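Local coordinates for 4-hydroxybutyrate coenzyme A transferase (Shewanella oneidensis, PDB 2OAS), which transfers coenzyme A to or from 4-hydroxybutyrate, as a member of the acetyl-CoA hydrolase/transferase family, at the interface of chains A and B. Residues are numbered along the deposited sequence; one frame, centred on the assembly and turned at random. Chains: chain A/B, 4-hydroxybutyrate coenzyme A transferase.

Contact 1: the interface of chains A and B. Residues chain A 71, 88, 91; chain B 396, 398, 427.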
loop_
_atom_site.group_PDB
_atom_site.type_symbol
_atom_site.label_atom_id
_atom_site.label_comp_id
_atom_site.label_asym_id
_atom_site.label_seq_id
_atom_site.Cartn_x
_atom_site.Cartn_y
_atom_site.Cartn_z
ATOM N N ARG A 71 12.225 28.331 1.186
ATOM C CA ARG A 71 11.189 27.616 0.462
ATOM C C ARG A 71 10.785 26.422 1.308
ATOM O O ARG A 71 11.637 25.784 1.908
ATOM C CB ARG A 71 11.706 27.160 -0.911
ATOM C CG ARG A 71 10.796 26.167 -1.655
ATOM C CD ARG A 71 11.264 25.864 -3.095
ATOM N NE ARG A 71 10.615 26.740 -4.069
ATOM C CZ ARG A 71 9.594 26.383 -4.846
ATOM N NH1 ARG A 71 9.099 25.155 -4.783
ATOM N NH2 ARG A 71 9.046 27.270 -5.665
ATOM N N GLY A 88 2.406 26.918 -6.436
ATOM C CA GLY A 88 3.708 26.455 -6.890
ATOM C C GLY A 88 4.901 27.144 -6.247
ATOM O O GLY A 88 5.979 27.171 -6.836
ATOM N N ASP A 91 7.102 23.056 -2.283
ATOM C CA ASP A 91 7.210 21.726 -2.850
ATOM C C ASP A 91 6.555 20.683 -1.971
ATOM O O ASP A 91 6.691 20.722 -0.754
ATOM C CB ASP A 91 8.670 21.368 -3.049
ATOM C CG ASP A 91 9.335 22.249 -4.056
ATOM O OD1 ASP A 91 8.704 22.475 -5.104
ATOM O OD2 ASP A 91 10.473 22.711 -3.815
ATOM N N SER B 396 10.313 15.711 -4.989
ATOM C CA SER B 396 9.066 16.489 -5.010
ATOM C C SER B 396 8.259 16.250 -6.289
ATOM O O SER B 396 8.684 15.518 -7.181
ATOM C CB SER B 396 9.384 17.970 -4.884
ATOM O OG SER B 396 10.434 18.312 -5.764
ATOM N N ARG B 398 7.584 18.402 -8.708
ATOM C CA ARG B 398 8.230 18.947 -9.888
ATOM C C ARG B 398 9.469 18.132 -10.244
ATOM O O ARG B 398 9.801 17.985 -11.415
ATOM C CB ARG B 398 8.593 20.414 -9.694
ATOM C CG ARG B 398 9.654 20.665 -8.654
ATOM C CD ARG B 398 10.044 22.135 -8.634
ATOM N NE ARG B 398 11.077 22.410 -7.639
ATOM C CZ ARG B 398 11.584 23.616 -7.409
ATOM N NH1 ARG B 398 11.144 24.654 -8.114
ATOM N NH2 ARG B 398 12.530 23.778 -6.484
ATOM N N ASN B 427 6.306 24.330 -12.073
ATOM C CA ASN B 427 7.210 25.017 -12.984
ATOM C C ASN B 427 8.603 24.419 -12.836
ATOM O O ASN B 427 9.281 24.572 -11.806
ATOM C CB ASN B 427 7.218 26.527 -12.728
ATOM C CG ASN B 427 7.522 26.885 -11.283
ATOM O OD1 ASN B 427 8.654 26.715 -10.811
ATOM N ND2 ASN B 427 6.510 27.400 -10.567
#

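Contact 2: the interface of chains A and B. Residues chain A 96, 333-334, 374; chain B 337, 376, 378-379.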
loop_
_atom_site.group_PDB
_atom_site.type_symbol
_atom_site.label_atom_id
_atom_site.label_comp_id
_atom_site.label_asym_id
_atom_site.label_seq_id
_atom_site.Cartn_x
_atom_site.Cartn_y
_atom_site.Cartn_z
ATOM N N PHE A 96 5.220 7.991 2.737
ATOM C CA PHE A 96 4.562 7.442 3.931
ATOM C C PHE A 96 5.256 8.061 5.126
ATOM O O PHE A 96 6.464 8.270 5.103
ATOM C CB PHE A 96 4.684 5.913 4.008
ATOM C CG PHE A 96 4.104 5.211 2.829
ATOM C CD1 PHE A 96 2.774 5.399 2.486
ATOM C CD2 PHE A 96 4.911 4.452 1.996
ATOM C CE1 PHE A 96 2.253 4.849 1.318
ATOM C CE2 PHE A 96 4.401 3.897 0.827
ATOM C CZ PHE A 96 3.068 4.100 0.485
HETATM N N MSE A 333 -2.890 4.492 5.249
HETATM C CA MSE A 333 -2.779 3.268 4.473
HETATM C C MSE A 333 -2.152 2.148 5.291
HETATM O O MSE A 333 -2.665 1.036 5.349
HETATM C CB MSE A 333 -1.952 3.525 3.224
HETATM C CG MSE A 333 -2.059 2.416 2.213
HETATM SE SE MSE A 333 -0.661 2.545 0.898
HETATM C CE MSE A 333 0.719 1.665 1.907
ATOM N N ASP A 334 -1.022 2.452 5.919
ATOM C CA ASP A 334 -0.324 1.481 6.751
ATOM C C ASP A 334 -1.257 0.945 7.835
ATOM O O ASP A 334 -1.245 -0.249 8.132
ATOM C CB ASP A 334 0.902 2.130 7.382
ATOM C CG ASP A 334 2.063 2.261 6.412
ATOM O OD1 ASP A 334 3.039 2.951 6.758
ATOM O OD2 ASP A 334 2.015 1.674 5.312
ATOM N N VAL A 374 -4.350 7.762 -2.063
ATOM C CA VAL A 374 -3.572 7.430 -0.864
ATOM C C VAL A 374 -3.794 5.961 -0.499
ATOM O O VAL A 374 -2.852 5.238 -0.191
ATOM C CB VAL A 374 -3.976 8.326 0.333
ATOM C CG1 VAL A 374 -3.190 7.932 1.587
ATOM C CG2 VAL A 374 -3.706 9.782 -0.014
ATOM N N ARG B 337 7.118 -2.413 -1.585
ATOM C CA ARG B 337 7.226 -1.883 -0.231
ATOM C C ARG B 337 8.279 -2.679 0.533
ATOM O O ARG B 337 9.155 -2.094 1.160
ATOM C CB ARG B 337 5.889 -1.985 0.520
ATOM C CG ARG B 337 5.903 -1.315 1.917
ATOM C CD ARG B 337 6.232 0.182 1.810
ATOM N NE ARG B 337 6.126 0.938 3.056
ATOM C CZ ARG B 337 5.011 1.089 3.763
ATOM N NH1 ARG B 337 3.879 0.524 3.367
ATOM N NH2 ARG B 337 5.013 1.845 4.856
ATOM N N THR B 376 1.047 3.361 -5.386
ATOM C CA THR B 376 0.910 4.790 -5.185
ATOM C C THR B 376 2.217 5.585 -5.280
ATOM O O THR B 376 3.303 5.015 -5.338
ATOM C CB THR B 376 0.286 5.058 -3.815
ATOM O OG1 THR B 376 1.179 4.593 -2.792
ATOM C CG2 THR B 376 -1.031 4.324 -3.688
ATOM N N ALA B 378 3.842 7.459 -3.041
ATOM C CA ALA B 378 4.735 7.185 -1.921
ATOM C C ALA B 378 5.504 5.886 -2.029
ATOM O O ALA B 378 6.575 5.762 -1.443
ATOM C CB ALA B 378 3.942 7.221 -0.613
ATOM N N HIS B 379 4.951 4.930 -2.778
ATOM C CA HIS B 379 5.575 3.620 -2.976
ATOM C C HIS B 379 6.750 3.628 -3.932
ATOM O O HIS B 379 7.803 3.065 -3.642
ATOM C CB HIS B 379 4.559 2.610 -3.520
ATOM C CG HIS B 379 3.765 1.913 -2.464
ATOM N ND1 HIS B 379 2.408 2.111 -2.301
ATOM C CD2 HIS B 379 4.142 1.031 -1.506
ATOM C CE1 HIS B 379 1.987 1.378 -1.282
ATOM N NE2 HIS B 379 3.018 0.715 -0.781
HETATM O O HOH W 1 -0.198 6.292 -0.335
#

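Contact 3: the interface of chains A and B. Residues chain A 377-378, 395, 397, 400; chain B 92-94.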
loop_
_atom_site.group_PDB
_atom_site.type_symbol
_atom_site.label_atom_id
_atom_site.label_comp_id
_atom_site.label_asym_id
_atom_site.label_seq_id
_atom_site.Cartn_x
_atom_site.Cartn_y
_atom_site.Cartn_z
ATOM N N ARG A 377 -7.971 0.504 -4.062
ATOM C CA ARG A 377 -9.128 -0.392 -4.067
ATOM C C ARG A 377 -8.906 -1.584 -3.152
ATOM O O ARG A 377 -9.689 -1.844 -2.244
ATOM C CB ARG A 377 -9.352 -0.988 -5.445
ATOM C CG ARG A 377 -9.769 -0.069 -6.506
ATOM C CD ARG A 377 -9.665 -0.777 -7.842
ATOM N NE ARG A 377 -10.337 0.002 -8.870
ATOM C CZ ARG A 377 -10.113 -0.112 -10.172
ATOM N NH1 ARG A 377 -9.222 -0.981 -10.633
ATOM N NH2 ARG A 377 -10.780 0.661 -11.010
ATOM N N ALA A 378 -7.838 -2.322 -3.434
ATOM C CA ALA A 378 -7.500 -3.541 -2.694
ATOM C C ALA A 378 -7.383 -3.357 -1.190
ATOM O O ALA A 378 -7.571 -4.304 -0.432
ATOM C CB ALA A 378 -6.204 -4.138 -3.257
ATOM N N ARG A 395 -15.566 -7.571 -2.431
ATOM C CA ARG A 395 -16.683 -7.288 -3.335
ATOM C C ARG A 395 -16.236 -6.890 -4.732
ATOM O O ARG A 395 -15.231 -6.213 -4.897
ATOM C CB ARG A 395 -17.544 -6.168 -2.752
ATOM C CG ARG A 395 -17.851 -6.330 -1.270
ATOM C CD ARG A 395 -18.639 -7.587 -1.000
ATOM N NE ARG A 395 -18.340 -8.123 0.329
ATOM C CZ ARG A 395 -18.787 -7.614 1.476
ATOM N NH1 ARG A 395 -18.447 -8.182 2.628
ATOM N NH2 ARG A 395 -19.586 -6.555 1.473
ATOM N N LEU A 397 -16.548 -5.022 -8.600
ATOM C CA LEU A 397 -16.741 -3.613 -8.929
ATOM C C LEU A 397 -18.210 -3.223 -8.912
ATOM O O LEU A 397 -18.553 -2.152 -8.413
ATOM C CB LEU A 397 -16.134 -3.269 -10.289
ATOM C CG LEU A 397 -14.616 -3.451 -10.435
ATOM C CD1 LEU A 397 -14.147 -2.807 -11.745
ATOM C CD2 LEU A 397 -13.894 -2.824 -9.257
ATOM N N ARG A 400 -19.343 -3.097 -5.241
ATOM C CA ARG A 400 -18.758 -1.945 -4.585
ATOM C C ARG A 400 -19.518 -0.670 -4.970
ATOM O O ARG A 400 -19.931 0.116 -4.114
ATOM C CB ARG A 400 -17.273 -1.812 -4.981
ATOM C CG ARG A 400 -16.380 -2.975 -4.501
ATOM C CD ARG A 400 -15.062 -3.095 -5.293
ATOM N NE ARG A 400 -13.945 -2.352 -4.715
ATOM C CZ ARG A 400 -13.119 -2.819 -3.780
ATOM N NH1 ARG A 400 -13.262 -4.045 -3.296
ATOM N NH2 ARG A 400 -12.137 -2.052 -3.325
ATOM N N TYR B 92 -14.943 -8.476 -11.388
ATOM C CA TYR B 92 -13.557 -8.280 -10.985
ATOM C C TYR B 92 -13.503 -7.803 -9.540
ATOM O O TYR B 92 -14.069 -6.765 -9.199
ATOM C CB TYR B 92 -12.869 -7.255 -11.870
ATOM C CG TYR B 92 -11.530 -6.777 -11.335
ATOM C CD1 TYR B 92 -11.323 -5.438 -11.010
ATOM C CD2 TYR B 92 -10.459 -7.661 -11.179
ATOM C CE1 TYR B 92 -10.088 -4.991 -10.552
ATOM C CE2 TYR B 92 -9.219 -7.220 -10.720
ATOM C CZ TYR B 92 -9.044 -5.884 -10.414
ATOM O OH TYR B 92 -7.810 -5.443 -10.006
ATOM N N VAL B 93 -12.814 -8.569 -8.698
ATOM C CA VAL B 93 -12.672 -8.251 -7.288
ATOM C C VAL B 93 -11.237 -7.837 -6.974
ATOM O O VAL B 93 -10.334 -8.680 -6.863
ATOM C CB VAL B 93 -13.050 -9.472 -6.406
ATOM C CG1 VAL B 93 -12.910 -9.130 -4.930
ATOM C CG2 VAL B 93 -14.466 -9.909 -6.716
ATOM N N PRO B 94 -11.002 -6.529 -6.808
ATOM C CA PRO B 94 -9.639 -6.095 -6.510
ATOM C C PRO B 94 -9.184 -6.576 -5.123
ATOM O O PRO B 94 -9.882 -6.390 -4.126
ATOM C CB PRO B 94 -9.751 -4.574 -6.624
ATOM C CG PRO B 94 -11.147 -4.303 -6.153
ATOM C CD PRO B 94 -11.950 -5.397 -6.775
#

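Contact 4: the interface of chains A and B. Residues chain A 394-396, 399; chain B 73, 91, 93.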
loop_
_atom_site.group_PDB
_atom_site.type_symbol
_atom_site.label_atom_id
_atom_site.label_comp_id
_atom_site.label_asym_id
_atom_site.label_seq_id
_atom_site.Cartn_x
_atom_site.Cartn_y
_atom_site.Cartn_z
ATOM N N GLY A 394 -13.487 -7.880 -0.636
ATOM C CA GLY A 394 -13.857 -9.023 -1.448
ATOM C C GLY A 394 -15.009 -8.778 -2.408
ATOM O O GLY A 394 -15.384 -9.682 -3.146
ATOM N N ARG A 395 -15.566 -7.571 -2.431
ATOM C CA ARG A 395 -16.683 -7.288 -3.335
ATOM C C ARG A 395 -16.236 -6.890 -4.732
ATOM O O ARG A 395 -15.231 -6.213 -4.897
ATOM C CB ARG A 395 -17.544 -6.168 -2.752
ATOM C CG ARG A 395 -17.851 -6.330 -1.270
ATOM C CD ARG A 395 -18.639 -7.587 -1.000
ATOM N NE ARG A 395 -18.340 -8.123 0.329
ATOM C CZ ARG A 395 -18.787 -7.614 1.476
ATOM N NH1 ARG A 395 -18.447 -8.182 2.628
ATOM N NH2 ARG A 395 -19.586 -6.555 1.473
ATOM N N SER A 396 -16.989 -7.302 -5.741
ATOM C CA SER A 396 -16.651 -6.957 -7.134
ATOM C C SER A 396 -16.882 -5.479 -7.397
ATOM O O SER A 396 -17.349 -4.758 -6.525
ATOM C CB SER A 396 -17.497 -7.774 -8.092
ATOM O OG SER A 396 -18.851 -7.725 -7.697
ATOM N N GLU A 399 -20.562 -4.646 -7.177
ATOM C CA GLU A 399 -21.022 -4.750 -5.794
ATOM C C GLU A 399 -20.576 -3.528 -4.999
ATOM O O GLU A 399 -21.338 -2.987 -4.194
ATOM C CB GLU A 399 -20.478 -6.023 -5.148
ATOM C CG GLU A 399 -21.069 -7.300 -5.738
ATOM C CD GLU A 399 -20.493 -8.583 -5.143
ATOM O OE1 GLU A 399 -21.069 -9.660 -5.414
ATOM O OE2 GLU A 399 -19.473 -8.515 -4.418
ATOM N N ARG B 73 -15.634 -14.904 -11.438
ATOM C CA ARG B 73 -15.371 -13.916 -10.386
ATOM C C ARG B 73 -13.858 -13.846 -10.292
ATOM O O ARG B 73 -13.242 -14.680 -9.651
ATOM C CB ARG B 73 -15.956 -14.350 -9.044
ATOM C CG ARG B 73 -15.971 -13.263 -7.969
ATOM C CD ARG B 73 -16.830 -13.695 -6.789
ATOM N NE ARG B 73 -16.860 -12.738 -5.684
ATOM C CZ ARG B 73 -17.607 -11.637 -5.647
ATOM N NH1 ARG B 73 -18.407 -11.331 -6.670
ATOM N NH2 ARG B 73 -17.576 -10.867 -4.574
ATOM N N ASP B 91 -17.163 -10.634 -13.135
ATOM C CA ASP B 91 -16.904 -9.729 -12.026
ATOM C C ASP B 91 -15.443 -9.678 -11.654
ATOM O O ASP B 91 -14.785 -10.707 -11.614
ATOM C CB ASP B 91 -17.706 -10.161 -10.805
ATOM C CG ASP B 91 -19.190 -10.055 -11.030
ATOM O OD1 ASP B 91 -19.617 -9.007 -11.567
ATOM O OD2 ASP B 91 -19.927 -10.997 -10.678
ATOM N N VAL B 93 -12.814 -8.569 -8.698
ATOM C CA VAL B 93 -12.672 -8.251 -7.288
ATOM C C VAL B 93 -11.237 -7.837 -6.974
ATOM O O VAL B 93 -10.334 -8.680 -6.863
ATOM C CB VAL B 93 -13.050 -9.472 -6.406
ATOM C CG1 VAL B 93 -12.910 -9.130 -4.930
ATOM C CG2 VAL B 93 -14.466 -9.909 -6.716
HETATM O O HOH W 2 -14.984 -12.563 -3.252
#

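Contact 1: the interface of chains A and B
A:Arg71 and A:Asp91, both with the extended backbone of strands 70-74 and 91-92, face B:Arg398, whose backbone is helical near the start of helix 397-405. One carboxylate, A:Asp91, is shared between two arginines. Within chain A, OD1 of A:Asp91 makes a salt bridge of 2.7 Å to the guanidinium NH1 of A:Arg71. The same OD1 forms a longer salt bridge across the interface, 3.5 Å from NE of B:Arg398, and sits above the face of that guanidinium near its rim, the two flat groups inclined to each other. A:Arg71 lies over the same guanidinium, its plane within 8° of parallel and its NH1 3.9 Å from NH1 of B:Arg398. Stacking of two like charges is presumably made tolerable by the shared carboxylate. The bend of A:Arg71 at chi3 (-93°) turns its guanidinium toward A:Asp91, while NH2 donates to the carbonyl O of A:Gly88 at 3.3 Å, fixing the group's rotation from a second side. B:Ser396 adds an apolar touch, its CB 3.9 Å from CB of A:Asp91. In the deposited two-chain assembly, the bonds within chain A would set the charged group that faces B:Arg398, and so link strands 70-74 and 91-92 of one subunit to helix 397-405 of the other.

Contact 2: the interface of chains A and B
Helix 332-341 of chain A meets its own counterpart in chain B here, while the loop carrying A:Phe96 packs against the B:Thr376 to B:His379 loop. The site illustrates how an aromatic side chain can be met on two faces and at an edge by chemically different neighbours. CB of B:Ala378 stands over the centre of one face of the A:Phe96 ring, 3.4 Å from its centroid, in a CH-pi contact. The opposite face is partly covered by the guanidinium of B:Arg337, inclined by 28° and displaced toward the rim. The edge of A:Phe96 points at the imidazole of B:His379, CZ lying over the middle of that ring at 3.4 Å from CE1, with the planes 69° apart. The methyl CE of the selenomethionine A:Met333 also reaches CE1 of B:His379, brought round by a bend at chi3. B:Arg337 does double duty: a bend at chi2 (60°) carries the guanidinium past the phenyl ring to A:Asp334. There it forms an end-on salt bridge, NH1 to OD2 at 2.9 Å and NH2 to OD1 at 3.0 Å, both carboxylate oxygens being met on their syn sides. On the chain B side, the hydroxyl OG1 of B:Thr376 shares a hydrogen bond with B:His379, which would fix the turn of the imidazole whose face meets A:Phe96; OG1 of B:Thr376 and ND1 of B:His379 are 2.8 Å apart.

Contact 3: the interface of chains A and B
The guanidinium of A:Arg400 presents one face to B:Pro94, whose CG sits over its centre 3.4 Å from CZ, while at its edge, nearly in plane, lies the carbonyl O of A:Arg377. The ring of B:Tyr92 has its own chain's B:Pro94 N over one face and CD1 of A:Leu397 at an edge. The pairing of arginine and proline exemplifies how a cationic plane can serve as a flat packing surface while its N-H groups bond at the edge. NH2 of A:Arg400 donates to O of A:Arg377 at 2.7 Å, approaching from above the carbonyl plane, and this bond, helped by a weak one from NH1 to O of A:Arg395, holds the plane broadside to the proline. A bend at chi3 (91°) swings the guanidinium into that position, and the two side chains slide past each other in opposite directions. B:Pro94 is also met by A:Arg377, which crosses it at about a right angle, CB to CB at 3.8 Å. Beside it, CG of A:Leu397 comes 3.9 Å from CD1 of B:Tyr92. The backbone joins in through a weak, bent hydrogen bond from N of A:Leu397 to O of B:Tyr92 (3.1 Å). In the fold, the end of strand 91-92 and the loop that follows it in chain B pack between the start of helix 397-405 and the A:Arg377 loop of chain A.

Contact 4: the interface of chains A and B
The start of helix 397-405 in chain A resembles the backbone half of an N-terminal capping box, A:Ser396 preceding the helix and A:Glu399 turning back to it, and here it meets B:Arg73 from strand 70-74 of chain B. N of A:Ser396 donates to OE2 of A:Glu399 at 3.1 Å, setting the carboxylate from within its own chain. It is a compact case of one side chain reading both a carboxylate and a backbone carbonyl. B:Arg73 extends from CG to NE, and its NH2 gives an almost straight hydrogen bond and salt bridge to OE2 of A:Glu399 (3.0 Å, 172° at the hydrogen). The oxygen is met on its syn side, although the two planes are inclined by 45°, and from the same face as N of A:Ser396, which stands well above the plane. NH2 also makes a weak bond to O of A:Gly394, and water 2 ties that same carbonyl, at 2.9 Å, to NE of B:Arg73, 3.1 Å away. CG2 of B:Val93 lies over the guanidinium's centre and also touches CA of A:Ser396 at 3.7 Å. CB of A:Ser396 packs on CB of B:Asp91 at 3.6 Å. If this dimer is the biological one, the combination would fasten one subunit's helix start to its partner's strands.

Contacts 3 and 4 form one continuous patch, their C-alpha centres about 5 Å apart, and share A:Arg395 and B:Val93. Contact 1 lies about 35 Å from contact 3 and 39 Å from contact 4, yet uses the same elements with the chains exchanged: strands 70-74 and 91-92 of one subunit against helix 397-405 and the serine before it in the other, B:Ser396 in contact 1 and A:Ser396 in contact 4. Contact 2 sits between these flanks, about 21 Å from contact 1 and 19 Å from contact 3. The two-fold arrangement repeats each contact and would hold the deposited dimer at its middle and both sides.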